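Long-range contacts in protein-L-isoaspartate O-methyltransferase beta-aspartate methyltransferase (Plasmodium falciparum, PDB 2PBF), which probably initiates repair of damaged proteins by transferring a methyl group from S-adenosylmethionine to the carboxylate of L-isoaspartyl residues: residues Tyr48-Val53 / Ser62-His67; Ile178-Leu183 / Ile204-Gly209. One frame throughout, in Å; residues are numbered along the deposited sequence.

Interaction 1: Tyr48-Val53 / Ser62-His67; sequences YIDTPV and SAPHMH. With SAH (S-adenosyl-L-homocysteine), chain C.
The N-terminal end of helix 64-74, which helps to form the S-adenosyl-L-homocysteine pocket, is held by Asp50 and its neighbours in the loop before strand 53-56. Asp50 grips His65 with both carboxylate oxygens. OD2 of Asp50 accepts from ND1 of His65 at 2.8 Å, in a nearly straight bond (172°). This oxygen lies in the ring plane of His65, and the carboxylate stands almost perpendicular to the ring, at 85°. OD1 of Asp50 accepts from the backbone N of His65 at 3.0 Å, in a more bent bond. Both donors come from the syn sides, somewhat out of the carboxylate plane. With CG of Asp50 anti to its backbone N (chi1 -173°), the carboxylate reaches over to the helix start. OD2 also makes a salt bridge with Arg22, which would help to keep the carboxylate ionised.

Ala63 is the N-cap residue. Its O accepts from the backbone N of Met66 and of His67 in the first turn. Its CB lies against one face of the His65 ring, offset toward the rim, and also meets CD of Pro52 at 4.0 Å. CA of Ala63 makes a C-H...O contact with O of Thr51 at 3.5 Å. Pro64 packs against the loop, its CD 3.3 Å from OD1 of Asp50. Leu15 and Leu19 of helix 12-21 also touch Pro64.

The ligand binds at the same turn. One carboxylate oxygen of SAH, O, accepts from the backbone N of Ser62 at 3.0 Å and from NE2 of His67 at 2.7 Å.

Interaction 2: Ile178-Leu183 / Ile204-Gly209; sequences ILVDLL and ITKKNG
Leu183 and Lys206 bury the most surface here, followed by Ile204. Lys206 sends its amino group across to the segment 178-183 and gives two hydrogen bonds to backbone carbonyls. NZ of Lys206 lies 2.7 Å from O of Val180 and 3.1 Å from O of Leu183. The first bond runs nearly along the C=O axis, with a C=O...N angle of 164°. The second is more bent, at 135°, and the nitrogen is tilted out of the carbonyl plane. The bend at chi3 (-82°) turns CE of Lys206, which carries NZ, toward the two carbonyls; CE lies 3.7 Å from O of Val180. The aliphatic part takes part as well: CD of Lys206 is 3.7 Å from O of Leu183.

The contact belongs to the Rossmann-like methyltransferase fold. Helix 177-182 is followed by the short strand 183-184 and then by strand 187-195 of the seven-stranded mixed sheet. Strand 198-205 runs antiparallel to 187-195. Lys206 comes just after strand 198-205. One of its bonds goes to the last turn of the helix (Val180) and the other to the residue just past it (Leu183). A positive amino group at the C-terminal end of a helix should suit the helix dipole. O of Val180 also accepts a weak bond from N of Leu183.

Leu183 points toward the strand. Its CD2 reaches CG2 of Ile204 at 4.3 Å and O of Ile204 at 4.1 Å. Leu183 also packs on Ile166 of strand 163-168, while Ile204 touches Ile191 and Leu175. CG1 of Val180 comes within 4.5 Å of NZ of Lys206, and the side chain also meets Leu175. Asp181 makes a salt bridge with Lys157.

Overall arrangement
Interactions 1 and 2 lie on opposite sides of the chain's centre. Their centres are 28 Å apart, and their nearest atoms about 13 Å, so they do not touch. Interaction 1 comes earlier in the chain. It borders the ligand pocket, to which it gives Ser62 and His67 for the amino-acid end of S-adenosyl-L-homocysteine. Glu116, Ser91, Asn148, Ile149 and Lys225 add further hydrogen bonds to the ligand. Interaction 2 contributes no hydrogen bond to the ligand. It joins a helix and the residue after it to the late antiparallel part of the central sheet.

Interaction 1: Tyr48-Val53 / Ser62-His67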
loop_
_atom_site.group_PDB
_atom_site.type_symbol
_atom_site.label_atom_id
_atom_site.label_comp_id
_atom_site.label_asym_id
_atom_site.label_seq_id
_atom_site.Cartn_x
_atom_site.Cartn_y
_atom_site.Cartn_z
ATOM N N TYR A 48 -12.035 13.928 -1.014
ATOM C CA TYR A 48 -10.849 14.728 -1.387
ATOM C C TYR A 48 -10.252 15.573 -0.281
ATOM O O TYR A 48 -9.332 16.358 -0.498
ATOM C CB TYR A 48 -11.168 15.584 -2.606
ATOM C CG TYR A 48 -11.724 14.743 -3.728
ATOM C CD1 TYR A 48 -10.957 13.714 -4.294
ATOM C CD2 TYR A 48 -13.008 14.971 -4.219
ATOM C CE1 TYR A 48 -11.452 12.926 -5.320
ATOM C CE2 TYR A 48 -13.523 14.187 -5.276
ATOM C CZ TYR A 48 -12.735 13.174 -5.817
ATOM O OH TYR A 48 -13.228 12.400 -6.841
ATOM N N ILE A 49 -10.761 15.401 0.919
ATOM C CA ILE A 49 -10.195 16.093 2.049
ATOM C C ILE A 49 -8.991 15.312 2.554
ATOM O O ILE A 49 -9.007 14.079 2.611
ATOM C CB ILE A 49 -11.269 16.388 3.108
ATOM C CG1 ILE A 49 -12.290 17.375 2.483
ATOM C CG2 ILE A 49 -10.643 16.948 4.379
ATOM C CD1 ILE A 49 -13.127 18.037 3.474
ATOM N N ASP A 50 -7.936 16.037 2.893
ATOM C CA ASP A 50 -6.712 15.404 3.347
ATOM C C ASP A 50 -6.783 14.962 4.811
ATOM O O ASP A 50 -6.251 15.613 5.705
ATOM C CB ASP A 50 -5.504 16.279 3.101
ATOM C CG ASP A 50 -4.208 15.558 3.427
ATOM O OD1 ASP A 50 -4.099 14.355 3.099
ATOM O OD2 ASP A 50 -3.312 16.186 4.019
ATOM N N THR A 51 -7.424 13.817 5.015
ATOM C CA THR A 51 -7.696 13.256 6.323
ATOM C C THR A 51 -8.063 11.788 6.085
ATOM O O THR A 51 -8.467 11.451 4.964
ATOM C CB THR A 51 -8.875 13.995 7.014
ATOM O OG1 THR A 51 -9.015 13.503 8.351
ATOM C CG2 THR A 51 -10.180 13.773 6.281
ATOM N N PRO A 52 -7.897 10.907 7.103
ATOM C CA PRO A 52 -8.410 9.550 6.948
ATOM C C PRO A 52 -9.925 9.568 6.997
ATOM O O PRO A 52 -10.502 10.456 7.621
ATOM C CB PRO A 52 -7.873 8.811 8.194
ATOM C CG PRO A 52 -6.841 9.668 8.756
ATOM C CD PRO A 52 -7.238 11.073 8.411
ATOM N N VAL A 53 -10.561 8.604 6.338
ATOM C CA VAL A 53 -12.012 8.585 6.239
ATOM C C VAL A 53 -12.478 7.169 6.559
ATOM O O VAL A 53 -12.062 6.190 5.928
ATOM C CB VAL A 53 -12.530 9.095 4.844
ATOM C CG1 VAL A 53 -14.046 9.121 4.793
ATOM C CG2 VAL A 53 -11.981 10.490 4.502
ATOM N N SER A 62 -6.529 5.643 4.443
ATOM C CA SER A 62 -5.553 6.620 4.936
ATOM C C SER A 62 -5.728 8.031 4.329
ATOM O O SER A 62 -6.347 8.203 3.269
ATOM C CB SER A 62 -4.130 6.106 4.744
ATOM O OG SER A 62 -3.981 4.815 5.327
ATOM N N ALA A 63 -5.218 9.033 5.049
ATOM C CA ALA A 63 -5.161 10.376 4.523
ATOM C C ALA A 63 -4.352 10.347 3.234
ATOM O O ALA A 63 -3.376 9.599 3.125
ATOM C CB ALA A 63 -4.554 11.319 5.514
ATOM N N PRO A 64 -4.801 11.113 2.228
ATOM C CA PRO A 64 -4.021 11.235 1.015
ATOM C C PRO A 64 -2.509 11.508 1.239
ATOM O O PRO A 64 -1.711 10.973 0.492
ATOM C CB PRO A 64 -4.699 12.384 0.276
ATOM C CG PRO A 64 -6.124 12.350 0.733
ATOM C CD PRO A 64 -6.077 11.852 2.153
ATOM N N HIS A 65 -2.127 12.269 2.265
ATOM C CA HIS A 65 -0.700 12.570 2.474
ATOM C C HIS A 65 0.058 11.307 2.874
ATOM O O HIS A 65 1.234 11.165 2.552
ATOM C CB HIS A 65 -0.465 13.730 3.463
ATOM C CG HIS A 65 -0.941 13.453 4.852
ATOM N ND1 HIS A 65 -1.972 14.155 5.432
ATOM C CD2 HIS A 65 -0.575 12.511 5.750
ATOM C CE1 HIS A 65 -2.199 13.676 6.641
ATOM N NE2 HIS A 65 -1.363 12.677 6.856
ATOM N N MET A 66 -0.638 10.375 3.528
ATOM C CA MET A 66 -0.022 9.127 3.926
ATOM C C MET A 66 0.168 8.192 2.764
ATOM O O MET A 66 1.216 7.539 2.702
ATOM C CB MET A 66 -0.776 8.419 5.054
ATOM C CG MET A 66 -0.428 8.913 6.456
ATOM S SD MET A 66 1.345 9.302 6.788
ATOM C CE MET A 66 2.184 7.802 6.269
ATOM N N HIS A 67 -0.818 8.139 1.848
ATOM C CA HIS A 67 -0.648 7.408 0.595
ATOM C C HIS A 67 0.499 8.039 -0.196
ATOM O O HIS A 67 1.364 7.323 -0.745
ATOM C CB HIS A 67 -1.910 7.423 -0.288
ATOM C CG HIS A 67 -3.077 6.638 0.247
ATOM N ND1 HIS A 67 -4.379 7.035 0.035
ATOM C CD2 HIS A 67 -3.145 5.477 0.954
ATOM C CE1 HIS A 67 -5.204 6.169 0.607
ATOM N NE2 HIS A 67 -4.480 5.204 1.160
HETATM N N SAH C . -3.810 1.113 2.606
HETATM C CA SAH C . -5.141 1.091 3.264
HETATM C CB SAH C . -4.954 1.174 4.758
HETATM C CG SAH C . -6.225 0.684 5.438
HETATM S SD SAH C . -6.078 0.736 7.227
HETATM C C SAH C . -6.084 2.193 2.770
HETATM O O SAH C . -5.650 3.341 2.653
HETATM O OXT SAH C . -7.283 1.945 2.480
HETATM C "C5'" SAH C . -5.083 -0.765 7.410
HETATM C "C4'" SAH C . -5.747 -2.070 6.971
HETATM O "O4'" SAH C . -4.966 -3.114 7.480
HETATM C "C3'" SAH C . -7.165 -2.326 7.463
HETATM O "O3'" SAH C . -8.019 -2.494 6.343
HETATM C "C2'" SAH C . -7.059 -3.591 8.302
HETATM O "O2'" SAH C . -8.188 -4.425 8.162
HETATM C "C1'" SAH C . -5.811 -4.227 7.726
HETATM N N9 SAH C . -5.074 -5.137 8.630
HETATM C C8 SAH C . -4.887 -4.969 9.972
HETATM N N7 SAH C . -4.116 -5.987 10.419
HETATM C C5 SAH C . -3.827 -6.820 9.394
HETATM C C6 SAH C . -3.107 -8.017 9.310
HETATM N N6 SAH C . -2.530 -8.580 10.364
HETATM N N1 SAH C . -2.959 -8.627 8.091
HETATM C C2 SAH C . -3.548 -8.077 6.969
HETATM N N3 SAH C . -4.262 -6.911 7.082
HETATM C C4 SAH C . -4.408 -6.283 8.268
#

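Interaction 2: Ile178-Leu183 / Ile204-Gly209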
loop_
_atom_site.group_PDB
_atom_site.type_symbol
_atom_site.label_atom_id
_atom_site.label_comp_id
_atom_site.label_asym_id
_atom_site.label_seq_id
_atom_site.Cartn_x
_atom_site.Cartn_y
_atom_site.Cartn_z
ATOM N N ILE A 178 8.418 -12.452 8.976
ATOM C CA ILE A 178 7.875 -12.797 7.653
ATOM C C ILE A 178 8.079 -11.694 6.608
ATOM O O ILE A 178 8.510 -11.970 5.479
ATOM C CB ILE A 178 6.371 -13.192 7.685
ATOM C CG1 ILE A 178 5.909 -13.494 6.265
ATOM C CG2 ILE A 178 5.491 -12.104 8.329
ATOM C CD1 ILE A 178 4.667 -14.314 6.176
ATOM N N LEU A 179 7.767 -10.451 6.974
ATOM C CA LEU A 179 7.931 -9.353 6.034
ATOM C C LEU A 179 9.402 -9.219 5.672
ATOM O O LEU A 179 9.733 -8.980 4.516
ATOM C CB LEU A 179 7.284 -8.049 6.537
ATOM C CG LEU A 179 5.756 -8.129 6.766
ATOM C CD1 LEU A 179 5.180 -6.898 7.407
ATOM C CD2 LEU A 179 4.998 -8.430 5.498
ATOM N N VAL A 180 10.288 -9.434 6.647
ATOM C CA VAL A 180 11.735 -9.483 6.371
ATOM C C VAL A 180 12.098 -10.633 5.427
ATOM O O VAL A 180 12.981 -10.499 4.576
ATOM C CB VAL A 180 12.587 -9.537 7.687
ATOM C CG1 VAL A 180 14.042 -9.948 7.417
ATOM C CG2 VAL A 180 12.540 -8.211 8.385
ATOM N N ASP A 181 11.430 -11.767 5.578
ATOM C CA ASP A 181 11.716 -12.918 4.709
ATOM C C ASP A 181 11.105 -12.805 3.324
ATOM O O ASP A 181 11.576 -13.427 2.382
ATOM C CB ASP A 181 11.267 -14.221 5.382
ATOM C CG ASP A 181 12.102 -14.550 6.612
ATOM O OD1 ASP A 181 13.197 -13.957 6.772
ATOM O OD2 ASP A 181 11.653 -15.380 7.412
ATOM N N LEU A 182 10.048 -12.012 3.209
ATOM C CA LEU A 182 9.347 -11.837 1.942
ATOM C C LEU A 182 10.088 -10.839 1.079
ATOM O O LEU A 182 9.812 -10.714 -0.094
ATOM C CB LEU A 182 7.897 -11.413 2.182
ATOM C CG LEU A 182 6.899 -12.483 2.645
ATOM C CD1 LEU A 182 5.509 -11.888 2.725
ATOM C CD2 LEU A 182 6.876 -13.718 1.748
ATOM N N LEU A 183 11.064 -10.164 1.671
ATOM C CA LEU A 183 11.755 -9.066 1.045
ATOM C C LEU A 183 12.885 -9.532 0.121
ATOM O O LEU A 183 13.746 -10.317 0.525
ATOM C CB LEU A 183 12.277 -8.137 2.148
ATOM C CG LEU A 183 12.800 -6.738 1.824
ATOM C CD1 LEU A 183 11.714 -5.905 1.136
ATOM C CD2 LEU A 183 13.284 -6.070 3.103
ATOM N N ILE A 204 12.853 -0.217 5.502
ATOM C CA ILE A 204 13.765 -1.320 5.623
ATOM C C ILE A 204 14.206 -1.806 4.235
ATOM O O ILE A 204 13.374 -2.006 3.345
ATOM C CB ILE A 204 13.128 -2.419 6.463
ATOM C CG1 ILE A 204 12.762 -1.837 7.844
ATOM C CG2 ILE A 204 14.071 -3.593 6.579
ATOM C CD1 ILE A 204 11.605 -2.471 8.519
ATOM N N THR A 205 15.518 -1.966 4.060
ATOM C CA THR A 205 16.118 -2.405 2.790
ATOM C C THR A 205 16.972 -3.658 3.010
ATOM O O THR A 205 17.449 -3.887 4.111
ATOM C CB THR A 205 16.977 -1.291 2.182
ATOM O OG1 THR A 205 16.268 -0.043 2.265
ATOM C CG2 THR A 205 17.305 -1.582 0.716
ATOM N N LYS A 206 17.137 -4.480 1.974
ATOM C CA LYS A 206 18.052 -5.633 2.029
ATOM C C LYS A 206 19.239 -5.359 1.108
ATOM O O LYS A 206 19.049 -4.969 -0.051
ATOM C CB LYS A 206 17.326 -6.914 1.605
ATOM C CG LYS A 206 18.030 -8.214 1.980
ATOM C CD LYS A 206 17.058 -9.424 1.958
ATOM C CE LYS A 206 16.247 -9.529 3.240
ATOM N NZ LYS A 206 15.289 -10.665 3.187
ATOM N N LYS A 207 20.459 -5.528 1.622
ATOM C CA LYS A 207 21.666 -5.292 0.801
ATOM C C LYS A 207 22.687 -6.447 0.799
ATOM O O LYS A 207 23.604 -6.496 -0.034
ATOM C CB LYS A 207 22.297 -3.919 1.076
ATOM C CG LYS A 207 21.435 -2.744 0.593
ATOM C CD LYS A 207 22.241 -1.696 -0.188
ATOM C CE LYS A 207 23.215 -0.894 0.711
ATOM N NZ LYS A 207 23.862 0.248 -0.004
ATOM N N ASN A 208 22.524 -7.372 1.738
ATOM C CA ASN A 208 22.897 -8.761 1.492
ATOM C C ASN A 208 21.781 -9.666 1.989
ATOM O O ASN A 208 21.055 -10.245 1.180
ATOM C CB ASN A 208 24.276 -9.124 2.059
ATOM C CG ASN A 208 25.390 -9.065 0.987
ATOM O OD1 ASN A 208 26.251 -8.179 1.014
ATOM N ND2 ASN A 208 25.367 -10.015 0.040
ATOM N N GLY A 209 21.607 -9.742 3.305
ATOM C CA GLY A 209 20.565 -10.576 3.897
ATOM C C GLY A 209 19.947 -9.937 5.121
ATOM O O GLY A 209 20.654 -9.520 6.043
#